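Local coordinates for protein LRIM1 (Anopheles gambiae, PDB 3O53) that regulates complement-like immunity in the mosquito as a heterodimer with APL1C, here represented by its leucine-rich repeat domain, at residues T195-S200 with W218-N223. Numbering follows the deposited sequence.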
loop_
_atom_site.group_PDB
_atom_site.type_symbol
_atom_site.label_atom_id
_atom_site.label_comp_id
_atom_site.label_asym_id
_atom_site.label_seq_id
_atom_site.Cartn_x
_atom_site.Cartn_y
_atom_site.Cartn_z
ATOM N N THR A 195 -1.379 -5.323 10.072
ATOM C CA THR A 195 -0.336 -5.881 9.223
ATOM C C THR A 195 0.531 -4.784 8.609
ATOM O O THR A 195 0.036 -3.746 8.185
ATOM C CB THR A 195 -0.923 -6.770 8.102
ATOM O OG1 THR A 195 -1.438 -5.956 7.047
ATOM C CG2 THR A 195 -2.035 -7.655 8.645
ATOM N N LEU A 196 1.837 -5.032 8.584
ATOM C CA LEU A 196 2.777 -4.137 7.933
ATOM C C LEU A 196 3.688 -4.967 7.057
ATOM O O LEU A 196 4.436 -5.798 7.557
ATOM C CB LEU A 196 3.600 -3.387 8.984
ATOM C CG LEU A 196 4.715 -2.484 8.468
ATOM C CD1 LEU A 196 4.142 -1.389 7.571
ATOM C CD2 LEU A 196 5.479 -1.892 9.652
ATOM N N ASP A 197 3.627 -4.745 5.749
ATOM C CA ASP A 197 4.474 -5.484 4.825
ATOM C C ASP A 197 5.503 -4.554 4.202
ATOM O O ASP A 197 5.169 -3.689 3.390
ATOM C CB ASP A 197 3.615 -6.143 3.743
ATOM C CG ASP A 197 4.376 -7.197 2.959
ATOM O OD1 ASP A 197 5.609 -7.308 3.162
ATOM O OD2 ASP A 197 3.752 -7.909 2.137
ATOM N N LEU A 198 6.758 -4.704 4.607
ATOM C CA LEU A 198 7.846 -3.932 3.995
ATOM C C LEU A 198 8.860 -4.857 3.333
ATOM O O LEU A 198 10.011 -4.488 3.190
ATOM C CB LEU A 198 8.545 -3.053 5.035
ATOM C CG LEU A 198 7.881 -1.704 5.342
ATOM C CD1 LEU A 198 8.207 -1.271 6.775
ATOM C CD2 LEU A 198 8.292 -0.609 4.338
ATOM N N SER A 199 8.423 -6.050 2.920
ATOM C CA SER A 199 9.334 -7.026 2.344
ATOM C C SER A 199 9.821 -6.559 0.979
ATOM O O SER A 199 9.190 -5.725 0.344
ATOM C CB SER A 199 8.677 -8.414 2.237
ATOM O OG SER A 199 7.489 -8.343 1.479
ATOM N N SER A 200 10.964 -7.093 0.556
ATOM C CA SER A 200 11.584 -6.739 -0.715
ATOM C C SER A 200 11.737 -5.239 -0.892
ATOM O O SER A 200 11.335 -4.682 -1.901
ATOM C CB SER A 200 10.784 -7.325 -1.869
ATOM O OG SER A 200 10.813 -8.731 -1.792
ATOM N N TRP A 218 0.998 -9.132 12.081
ATOM C CA TRP A 218 1.753 -9.662 10.954
ATOM C C TRP A 218 2.724 -8.579 10.505
ATOM O O TRP A 218 2.308 -7.454 10.247
ATOM C CB TRP A 218 0.762 -10.002 9.836
ATOM C CG TRP A 218 1.264 -10.817 8.659
ATOM C CD1 TRP A 218 0.964 -12.121 8.383
ATOM C CD2 TRP A 218 2.081 -10.357 7.566
ATOM N NE1 TRP A 218 1.571 -12.510 7.209
ATOM C CE2 TRP A 218 2.253 -11.447 6.687
ATOM C CE3 TRP A 218 2.696 -9.135 7.261
ATOM C CZ2 TRP A 218 3.015 -11.352 5.520
ATOM C CZ3 TRP A 218 3.448 -9.040 6.096
ATOM C CH2 TRP A 218 3.602 -10.141 5.240
ATOM N N ILE A 219 4.015 -8.898 10.449
ATOM C CA ILE A 219 4.986 -7.959 9.921
ATOM C C ILE A 219 6.066 -8.702 9.147
ATOM O O ILE A 219 6.524 -9.764 9.567
ATOM C CB ILE A 219 5.632 -7.104 11.028
ATOM C CG1 ILE A 219 6.650 -6.127 10.423
ATOM C CG2 ILE A 219 6.328 -7.978 12.057
ATOM C CD1 ILE A 219 7.229 -5.158 11.424
ATOM N N SER A 220 6.469 -8.137 8.014
ATOM C CA SER A 220 7.573 -8.698 7.240
ATOM C C SER A 220 8.547 -7.621 6.780
ATOM O O SER A 220 8.153 -6.599 6.220
ATOM C CB SER A 220 7.052 -9.444 6.016
ATOM O OG SER A 220 8.135 -10.002 5.289
ATOM N N LEU A 221 9.820 -7.847 7.058
ATOM C CA LEU A 221 10.885 -7.093 6.434
ATOM C C LEU A 221 11.770 -8.082 5.676
ATOM O O LEU A 221 12.971 -7.882 5.534
ATOM C CB LEU A 221 11.686 -6.313 7.484
ATOM C CG LEU A 221 11.082 -4.971 7.926
ATOM C CD1 LEU A 221 9.858 -5.188 8.807
ATOM C CD2 LEU A 221 12.118 -4.121 8.664
ATOM N N ARG A 222 11.161 -9.153 5.173
ATOM C CA ARG A 222 11.909 -10.159 4.434
ATOM C C ARG A 222 12.612 -9.552 3.231
ATOM O O ARG A 222 12.073 -8.652 2.595
ATOM C CB ARG A 222 10.977 -11.279 3.956
ATOM C CG ARG A 222 11.674 -12.311 3.074
ATOM C CD ARG A 222 10.669 -13.190 2.360
ATOM N NE ARG A 222 11.290 -14.334 1.699
ATOM C CZ ARG A 222 10.653 -15.122 0.838
ATOM N NH1 ARG A 222 9.383 -14.875 0.531
ATOM N NH2 ARG A 222 11.274 -16.155 0.286
ATOM N N ASN A 223 13.813 -10.045 2.919
ATOM C CA ASN A 223 14.525 -9.629 1.706
ATOM C C ASN A 223 14.727 -8.124 1.616
ATOM O O ASN A 223 14.562 -7.508 0.558
ATOM C CB ASN A 223 13.831 -10.169 0.452
ATOM C CG ASN A 223 14.059 -11.673 0.278
ATOM O OD1 ASN A 223 14.787 -12.280 1.053
ATOM N ND2 ASN A 223 13.433 -12.270 -0.719
HETATM O O HOH W 1 12.942 -9.957 -2.512
#
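Leu196 and Leu198 of 195-200 pair with Trp218 and Ser220 of 218-223 in the parallel backbone ladder of a leucine-rich repeat solenoid. Leu196 N donates to Trp218 O, and Ser220 N returns a bond to Leu196 O. Leu198 N to Ser220 O (2.9 Å) continues the ladder. Past the strands, Ser200 N reaches Arg222 O at 2.8 Å. Where each strand ends, a side chain accepts the N-H two residues on. Asp197 OD1 takes Ser199 OG (2.7 Å) on its syn side and Ser199 N on its anti side, each tilted from the carboxylate plane, in an Asx turn. Ser220 OG accepts Arg222 N in an ST turn; with OG anti to the backbone N (chi1 -179°), it lies 3.5 Å from Ser199 CB. Leu196 and Ile219 lie side by side, Leu196 CD2 4.1 Å from Ile219 CD1, and Leu198 CB meets Leu221 CG. On the other face, the Trp218 indole runs alongside Asp197, its plane 66° from the carboxylate, with CZ3 3.7 Å from Asp197 CB. The indole also stacks with His241 of the next strand. At the far end, one water joins Ser200 OG (2.6 Å) to Asn223, accepting from ND2 at 3.0 Å.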